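PDB 3D4I: Sts-2 protein from Mus musculus, which uses its histidine phosphatase (2H-phosphatase) domain, the part present here, for acid-dependent phosphatase activity, and probably interferes with CBL-mediated down-regulation of receptor-type tyrosine kinases. Local coordinates for residues G18-L30 against F61-Q74. Sequence-based numbering, arbitrary orientation. Where two conformers were deposited one is given.
Sequences GERVDQVFGKSWL and FENDPPLSSCGIFQ
Glu-19 lays its extended side chain over Ser-68 at the start of helix 69-85, joining the loop that follows strand 11-16 to the N-terminus of this long helix in the histidine phosphatase fold. With CG anti to the backbone N (chi1 -177°), the carboxylate reaches Ser-68, whose OG donates to the anti lone pair of Glu-19 OE1 at 2.6 Å. Ser-68 OG also accepts from Gly-71 N at 2.9 Å, the N-cap bond of the helix, so one hydroxyl both caps the helix and holds the glutamate. Asn-46 ND2 is a second partner of OE1, while OE2 bonds to Gly-261 N of the second subunit, which brings the carboxylate into the dimer interface. A water also links OE2 to Gln-74 NE2, and the OE1 of that amide takes Glu-19 N at 3.0 Å.

The backbones meet in a single antiparallel bridge, Arg-20 with Leu-67 being the non-hydrogen-bonded pair: Ser-68 N donates to Glu-19 O, and Val-21 N to Pro-66 O in a nearly straight bond (170°). Beyond the bridge, apolar packing gathers around Trp-29. Val-21 CG2 rests on one face of the Trp-29 indole, offset toward its rim, and also meets Pro-66 CD at 3.6 Å. The far corner of the indole, CH2, touches the same CD and the CB of Phe-61, and Pro-65 CB lies 3.8 Å from Trp-29 CZ2. Separately, the guanidinium of Arg-20 pairs with the carboxylate of Asp-22 through two bonds, NE to OD1 and NH2 to OD2, and this ion pair packs against the Pro-65 ring, whose CG lies 3.2 Å from Asp-22 OD1. At the edge of the indole, in its plane, Phe-61 O approaches Trp-29 CZ2 to 3.3 Å.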
ATOM      1  N   GLY A  18       5.458  -7.625   6.131  1.00 13.27           N
ATOM      2  CA  GLY A  18       4.803  -7.136   4.912  1.00 14.28           C
ATOM      3  C   GLY A  18       5.236  -7.836   3.644  1.00 14.45           C
ATOM      4  O   GLY A  18       6.107  -8.735   3.647  1.00 14.61           O
ATOM      5  N   GLU A  19       4.613  -7.427   2.546  1.00 15.14           N
ATOM      6  CA  GLU A  19       4.875  -8.054   1.252  1.00 15.17           C
ATOM      7  C   GLU A  19       6.382  -7.995   0.938  1.00 16.15           C
ATOM      8  O   GLU A  19       7.014  -6.947   1.071  1.00 14.36           O
ATOM      9  CB  GLU A  19       4.074  -7.338   0.165  1.00 14.94           C
ATOM     10  CG  GLU A  19       4.229  -7.991  -1.218  1.00 15.28           C
ATOM     11  CD  GLU A  19       3.551  -7.158  -2.287  1.00 16.89           C
ATOM     12  OE1 GLU A  19       4.136  -6.133  -2.661  1.00 14.70           O
ATOM     13  OE2 GLU A  19       2.482  -7.565  -2.790  1.00 13.70           O
ATOM     14  N   ARG A  20       6.942  -9.136   0.545  1.00 16.56           N
ATOM     15  CA  ARG A  20       8.343  -9.213   0.146  1.00 17.25           C
ATOM     16  C   ARG A  20       8.499  -9.086  -1.381  1.00 16.99           C
ATOM     17  O   ARG A  20       7.634  -9.536  -2.152  1.00 16.20           O
ATOM     18  CB  ARG A  20       8.999 -10.491   0.711  1.00 18.48           C
ATOM     19  CG  ARG A  20       8.240 -11.756   0.481  1.00 21.39           C
ATOM     20  CD  ARG A  20       8.755 -12.933   1.317  1.00 18.98           C
ATOM     21  NE  ARG A  20      10.011 -13.449   0.803  1.00 23.46           N
ATOM     22  CZ  ARG A  20      10.585 -14.575   1.227  1.00 26.15           C
ATOM     23  NH1 ARG A  20       9.986 -15.325   2.173  1.00 24.22           N
ATOM     24  NH2 ARG A  20      11.741 -14.963   0.687  1.00 25.31           N
ATOM     25  N   VAL A  21       9.559  -8.399  -1.817  1.00 15.87           N
ATOM     26  CA  VAL A  21       9.706  -8.080  -3.250  1.00 16.57           C
ATOM     27  C   VAL A  21       9.666  -9.330  -4.094  1.00 17.54           C
ATOM     28  O   VAL A  21       9.080  -9.316  -5.180  1.00 17.85           O
ATOM     29  CB  VAL A  21      11.012  -7.294  -3.615  1.00 16.54           C
ATOM     30  CG1 VAL A  21      10.852  -5.833  -3.266  0.60 16.45           C
ATOM     31  CG2 VAL A  21      12.230  -7.908  -2.971  0.60 12.95           C
ATOM     32  N   ASP A  22      10.262 -10.411  -3.595  1.00 17.38           N
ATOM     33  CA  ASP A  22      10.288 -11.649  -4.396  1.00 18.04           C
ATOM     34  C   ASP A  22       8.943 -12.375  -4.500  1.00 18.75           C
ATOM     35  O   ASP A  22       8.805 -13.244  -5.350  1.00 18.37           O
ATOM     36  CB  ASP A  22      11.389 -12.619  -3.942  1.00 18.85           C
ATOM     37  CG  ASP A  22      11.238 -13.065  -2.496  1.00 19.17           C
ATOM     38  OD1 ASP A  22      10.734 -12.289  -1.663  1.00 18.95           O
ATOM     39  OD2 ASP A  22      11.654 -14.194  -2.180  1.00 22.13           O
ATOM     40  N   GLN A  23       7.957 -12.019  -3.669  1.00 19.07           N
ATOM     41  CA  GLN A  23       6.614 -12.631  -3.785  1.00 19.97           C
ATOM     42  C   GLN A  23       5.969 -12.130  -5.079  1.00 19.42           C
ATOM     43  O   GLN A  23       5.204 -12.856  -5.750  1.00 19.88           O
ATOM     44  CB  GLN A  23       5.652 -12.207  -2.644  1.00 20.98           C
ATOM     45  CG  GLN A  23       4.416 -13.097  -2.580  0.50 21.26           C
ATOM     46  CD  GLN A  23       3.342 -12.601  -1.638  0.50 21.97           C
ATOM     47  OE1 GLN A  23       3.618 -12.137  -0.531  0.50 26.44           O
ATOM     48  NE2 GLN A  23       2.092 -12.730  -2.066  0.50 26.85           N
ATOM     49  N   VAL A  24       6.239 -10.867  -5.406  1.00 17.22           N
ATOM     50  CA  VAL A  24       5.657 -10.249  -6.585  1.00 17.05           C
ATOM     51  C   VAL A  24       6.497 -10.529  -7.844  1.00 16.45           C
ATOM     52  O   VAL A  24       5.966 -10.878  -8.893  1.00 15.71           O
ATOM     53  CB  VAL A  24       5.469  -8.709  -6.385  1.00 16.88           C
ATOM     54  CG1 VAL A  24       4.959  -8.025  -7.683  1.00 17.31           C
ATOM     55  CG2 VAL A  24       4.431  -8.462  -5.333  1.00 16.18           C
ATOM     56  N   PHE A  25       7.800 -10.324  -7.735  1.00 16.12           N
ATOM     57  CA  PHE A  25       8.650 -10.301  -8.913  1.00 17.28           C
ATOM     58  C   PHE A  25       9.312 -11.640  -9.190  1.00 18.09           C
ATOM     59  O   PHE A  25       9.931 -11.833 -10.251  1.00 19.43           O
ATOM     60  CB  PHE A  25       9.640  -9.144  -8.824  1.00 15.93           C
ATOM     61  CG  PHE A  25       8.947  -7.796  -8.840  1.00 14.78           C
ATOM     62  CD1 PHE A  25       8.400  -7.309 -10.028  1.00 14.83           C
ATOM     63  CD2 PHE A  25       8.751  -7.089  -7.665  1.00 15.18           C
ATOM     64  CE1 PHE A  25       7.725  -6.100 -10.071  1.00 14.55           C
ATOM     65  CE2 PHE A  25       8.072  -5.853  -7.683  1.00 14.39           C
ATOM     66  CZ  PHE A  25       7.546  -5.369  -8.903  1.00 14.68           C
ATOM     67  N   GLY A  26       9.159 -12.564  -8.254  1.00 18.44           N
ATOM     68  CA  GLY A  26       9.617 -13.948  -8.454  1.00 20.28           C
ATOM     69  C   GLY A  26      11.071 -14.187  -8.095  1.00 22.12           C
ATOM     70  O   GLY A  26      11.754 -13.298  -7.569  1.00 21.09           O
ATOM     71  N   LYS A  27      11.551 -15.411  -8.354  1.00 23.66           N
ATOM     72  CA  LYS A  27      12.885 -15.798  -7.894  1.00 25.86           C
ATOM     73  C   LYS A  27      14.035 -15.000  -8.560  1.00 24.79           C
ATOM     74  O   LYS A  27      15.089 -14.841  -7.958  1.00 26.51           O
ATOM     75  CB  LYS A  27      13.107 -17.344  -7.960  1.00 26.07           C
ATOM     76  CG  LYS A  27      12.797 -18.032  -9.293  1.00 28.25           C
ATOM     77  CD  LYS A  27      12.844 -19.597  -9.132  1.00 28.16           C
ATOM     78  CE  LYS A  27      12.631 -20.384 -10.460  1.00 30.10           C
ATOM     79  NZ  LYS A  27      12.777 -21.933 -10.278  1.00 31.21           N
ATOM     80  N   SER A  28      13.781 -14.461  -9.750  1.00 24.86           N
ATOM     81  CA  SER A  28      14.730 -13.615 -10.494  1.00 24.31           C
ATOM     82  C   SER A  28      14.722 -12.130 -10.117  1.00 22.96           C
ATOM     83  O   SER A  28      15.358 -11.337 -10.791  1.00 21.51           O
ATOM     84  CB  SER A  28      14.487 -13.747 -11.994  1.00 24.73           C
ATOM     85  OG  SER A  28      13.359 -13.012 -12.446  1.00 28.52           O
ATOM     86  N   TRP A  29      14.020 -11.765  -9.041  1.00 21.36           N
ATOM     87  CA  TRP A  29      13.879 -10.341  -8.648  1.00 20.44           C
ATOM     88  C   TRP A  29      15.236  -9.607  -8.583  1.00 19.69           C
ATOM     89  O   TRP A  29      15.339  -8.479  -9.028  1.00 19.34           O
ATOM     90  CB  TRP A  29      13.104 -10.205  -7.314  1.00 20.41           C
ATOM     91  CG  TRP A  29      13.956 -10.533  -6.122  1.00 20.15           C
ATOM     92  CD1 TRP A  29      14.194 -11.767  -5.600  1.00 20.66           C
ATOM     93  CD2 TRP A  29      14.745  -9.611  -5.347  1.00 22.41           C
ATOM     94  NE1 TRP A  29      15.053 -11.676  -4.543  1.00 20.22           N
ATOM     95  CE2 TRP A  29      15.414 -10.365  -4.364  1.00 21.96           C
ATOM     96  CE3 TRP A  29      14.938  -8.216  -5.388  1.00 23.67           C
ATOM     97  CZ2 TRP A  29      16.266  -9.785  -3.421  1.00 22.86           C
ATOM     98  CZ3 TRP A  29      15.789  -7.631  -4.451  1.00 22.53           C
ATOM     99  CH2 TRP A  29      16.442  -8.418  -3.480  1.00 21.50           C
ATOM    100  N   LEU A  30      16.264 -10.236  -8.019  1.00 20.12           N
ATOM    101  CA  LEU A  30      17.557  -9.543  -7.832  1.00 20.25           C
ATOM    102  C   LEU A  30      18.245  -9.184  -9.156  1.00 19.58           C
ATOM    103  O   LEU A  30      18.811  -8.092  -9.299  1.00 18.77           O
ATOM    104  CB  LEU A  30      18.481 -10.292  -6.864  1.00 19.71           C
ATOM    105  CG  LEU A  30      19.830  -9.638  -6.505  1.00 21.23           C
ATOM    106  CD1 LEU A  30      19.599  -8.248  -5.908  1.00 22.86           C
ATOM    107  CD2 LEU A  30      20.631 -10.529  -5.540  1.00 21.91           C
ATOM    108  N   PHE A  61      21.461 -10.121  -0.754  1.00 35.78           N
ATOM    109  CA  PHE A  61      20.004 -10.005  -0.716  1.00 33.77           C
ATOM    110  C   PHE A  61      19.297 -11.188  -1.377  1.00 33.13           C
ATOM    111  O   PHE A  61      18.110 -11.413  -1.147  1.00 33.03           O
ATOM    112  CB  PHE A  61      19.561  -8.699  -1.360  1.00 32.59           C
ATOM    113  CG  PHE A  61      19.952  -7.479  -0.583  1.00 32.01           C
ATOM    114  CD1 PHE A  61      19.171  -7.033   0.486  1.00 29.53           C
ATOM    115  CD2 PHE A  61      21.095  -6.755  -0.929  1.00 29.32           C
ATOM    116  CE1 PHE A  61      19.532  -5.899   1.199  1.00 28.57           C
ATOM    117  CE2 PHE A  61      21.457  -5.602  -0.215  1.00 28.83           C
ATOM    118  CZ  PHE A  61      20.681  -5.173   0.840  1.00 29.32           C
ATOM    119  N   GLU A  62      20.050 -11.940  -2.180  1.00 32.93           N
ATOM    120  CA  GLU A  62      19.593 -13.170  -2.850  1.00 32.28           C
ATOM    121  C   GLU A  62      18.560 -13.907  -1.982  1.00 31.73           C
ATOM    122  O   GLU A  62      17.418 -14.097  -2.401  1.00 32.37           O
ATOM    123  CB  GLU A  62      20.820 -14.062  -3.184  1.00 32.49           C
ATOM    124  CG  GLU A  62      20.515 -15.535  -3.480  0.50 32.78           C
ATOM    125  CD  GLU A  62      21.760 -16.385  -3.734  0.50 32.85           C
ATOM    126  OE1 GLU A  62      22.802 -16.186  -3.069  0.50 32.87           O
ATOM    127  OE2 GLU A  62      21.683 -17.285  -4.594  0.50 33.37           O
ATOM    128  N   ASN A  63      18.949 -14.262  -0.759  1.00 30.53           N
ATOM    129  CA  ASN A  63      18.120 -15.095   0.135  1.00 29.87           C
ATOM    130  C   ASN A  63      17.459 -14.347   1.285  1.00 28.30           C
ATOM    131  O   ASN A  63      16.885 -14.974   2.194  1.00 28.52           O
ATOM    132  CB  ASN A  63      18.964 -16.240   0.718  1.00 30.32           C
ATOM    133  CG  ASN A  63      19.418 -17.223  -0.346  1.00 31.99           C
ATOM    134  OD1 ASN A  63      18.654 -17.575  -1.261  1.00 35.24           O
ATOM    135  ND2 ASN A  63      20.664 -17.661  -0.242  1.00 33.08           N
ATOM    136  N   ASP A  64      17.548 -13.022   1.248  1.00 25.46           N
ATOM    137  CA  ASP A  64      17.119 -12.182   2.362  1.00 24.49           C
ATOM    138  C   ASP A  64      16.504 -10.928   1.765  1.00 22.74           C
ATOM    139  O   ASP A  64      17.029  -9.840   1.919  1.00 23.00           O
ATOM    140  CB  ASP A  64      18.312 -11.857   3.275  1.00 23.95           C
ATOM    141  CG  ASP A  64      17.906 -11.113   4.553  1.00 25.26           C
ATOM    142  OD1 ASP A  64      16.785 -11.338   5.095  1.00 22.87           O
ATOM    143  OD2 ASP A  64      18.721 -10.299   5.016  1.00 22.26           O
ATOM    144  N   PRO A  65      15.380 -11.092   1.053  1.00 22.18           N
ATOM    145  CA  PRO A  65      14.828  -9.977   0.282  1.00 21.33           C
ATOM    146  C   PRO A  65      14.146  -8.894   1.140  1.00 20.36           C
ATOM    147  O   PRO A  65      13.639  -9.199   2.234  1.00 21.45           O
ATOM    148  CB  PRO A  65      13.849 -10.669  -0.666  1.00 21.26           C
ATOM    149  CG  PRO A  65      13.371 -11.875   0.147  1.00 24.02           C
ATOM    150  CD  PRO A  65      14.594 -12.333   0.892  1.00 21.43           C
ATOM    151  N   PRO A  66      14.149  -7.637   0.658  1.00 18.54           N
ATOM    152  CA  PRO A  66      13.504  -6.549   1.364  1.00 17.48           C
ATOM    153  C   PRO A  66      11.998  -6.529   1.177  1.00 16.43           C
ATOM    154  O   PRO A  66      11.451  -7.250   0.335  1.00 15.43           O
ATOM    155  CB  PRO A  66      14.116  -5.314   0.706  1.00 18.02           C
ATOM    156  CG  PRO A  66      14.331  -5.734  -0.710  1.00 18.54           C
ATOM    157  CD  PRO A  66      14.813  -7.155  -0.576  1.00 18.87           C
ATOM    158  N   LEU A  67      11.329  -5.693   1.956  1.00 15.35           N
ATOM    159  CA  LEU A  67       9.922  -5.433   1.727  1.00 14.07           C
ATOM    160  C   LEU A  67       9.793  -4.713   0.391  1.00 14.05           C
ATOM    161  O   LEU A  67      10.644  -3.921   0.039  1.00 14.12           O
ATOM    162  CB  LEU A  67       9.398  -4.492   2.812  1.00 14.61           C
ATOM    163  CG  LEU A  67       9.263  -5.084   4.212  1.00 14.46           C
ATOM    164  CD1 LEU A  67       8.742  -4.003   5.158  1.00 13.93           C
ATOM    165  CD2 LEU A  67       8.355  -6.260   4.168  1.00 13.98           C
ATOM    166  N   SER A  68       8.725  -4.979  -0.331  1.00 12.91           N
ATOM    167  CA  SER A  68       8.343  -4.149  -1.486  1.00 12.86           C
ATOM    168  C   SER A  68       7.818  -2.822  -0.996  1.00 13.11           C
ATOM    169  O   SER A  68       7.577  -2.648   0.213  1.00 13.71           O
ATOM    170  CB  SER A  68       7.250  -4.854  -2.275  1.00 12.67           C
ATOM    171  OG  SER A  68       6.075  -4.962  -1.462  1.00 13.29           O
ATOM    172  N   SER A  69       7.619  -1.876  -1.914  1.00 12.53           N
ATOM    173  CA  SER A  69       6.961  -0.611  -1.563  1.00 12.75           C
ATOM    174  C   SER A  69       5.585  -0.850  -0.912  1.00 12.89           C
ATOM    175  O   SER A  69       5.208  -0.173   0.049  1.00 12.17           O
ATOM    176  CB  SER A  69       6.800   0.239  -2.826  1.00 12.53           C
ATOM    177  OG  SER A  69       8.099   0.542  -3.347  1.00 16.38           O
ATOM    178  N   CYS A  70       4.851  -1.827  -1.430  1.00 13.39           N
ATOM    179  CA  CYS A  70       3.533  -2.170  -0.871  1.00 13.62           C
ATOM    180  C   CYS A  70       3.682  -2.777   0.547  1.00 14.30           C
ATOM    181  O   CYS A  70       2.900  -2.455   1.436  1.00 15.06           O
ATOM    182  CB  CYS A  70       2.815  -3.146  -1.796  1.00 14.22           C
ATOM    183  SG  CYS A  70       1.126  -3.535  -1.284  1.00 16.25           S
ATOM    184  N   GLY A  71       4.696  -3.617   0.762  1.00 13.55           N
ATOM    185  CA  GLY A  71       4.965  -4.157   2.122  1.00 13.90           C
ATOM    186  C   GLY A  71       5.242  -3.054   3.139  1.00 14.13           C
ATOM    187  O   GLY A  71       4.805  -3.119   4.298  1.00 14.30           O
ATOM    188  N   ILE A  72       6.003  -2.052   2.716  1.00 13.61           N
ATOM    189  CA  ILE A  72       6.278  -0.877   3.563  1.00 13.95           C
ATOM    190  C   ILE A  72       4.987  -0.150   3.896  1.00 13.86           C
ATOM    191  O   ILE A  72       4.785   0.236   5.046  1.00 13.83           O
ATOM    192  CB  ILE A  72       7.279   0.111   2.879  1.00 13.58           C
ATOM    193  CG1 ILE A  72       8.662  -0.551   2.724  1.00 12.71           C
ATOM    194  CG2 ILE A  72       7.389   1.420   3.677  1.00 14.74           C
ATOM    195  CD1 ILE A  72       9.605   0.173   1.681  1.00 15.09           C
ATOM    196  N   PHE A  73       4.143   0.084   2.883  1.00 12.86           N
ATOM    197  CA  PHE A  73       2.811   0.660   3.102  1.00 13.64           C
ATOM    198  C   PHE A  73       1.989  -0.171   4.109  1.00 13.39           C
ATOM    199  O   PHE A  73       1.390   0.404   5.022  1.00 12.60           O
ATOM    200  CB  PHE A  73       2.060   0.863   1.760  1.00 14.53           C
ATOM    201  CG  PHE A  73       0.572   0.542   1.821  1.00 16.09           C
ATOM    202  CD1 PHE A  73      -0.336   1.447   2.402  1.00 14.25           C
ATOM    203  CD2 PHE A  73       0.086  -0.649   1.288  1.00 17.13           C
ATOM    204  CE1 PHE A  73      -1.710   1.146   2.453  1.00 15.19           C
ATOM    205  CE2 PHE A  73      -1.310  -0.960   1.329  1.00 15.75           C
ATOM    206  CZ  PHE A  73      -2.189  -0.052   1.928  1.00 13.92           C
ATOM    207  N   GLN A  74       1.962  -1.507   3.952  1.00 13.02           N
ATOM    208  CA  GLN A  74       1.187  -2.352   4.859  1.00 13.23           C
ATOM    209  C   GLN A  74       1.686  -2.217   6.302  1.00 13.55           C
ATOM    210  O   GLN A  74       0.888  -2.082   7.219  1.00 13.20           O
ATOM    211  CB  GLN A  74       1.220  -3.819   4.415  1.00 13.16           C
ATOM    212  CG  GLN A  74       0.649  -4.034   2.993  1.00 12.90           C
ATOM    213  CD  GLN A  74       1.049  -5.380   2.434  1.00 12.58           C
ATOM    214  OE1 GLN A  74       2.075  -5.939   2.815  1.00 12.87           O
ATOM    215  NE2 GLN A  74       0.234  -5.912   1.550  1.00 12.22           N
TER
HETATM  216  O   HOH W   1       0.557  -7.791  -0.786  1.00 27.61           O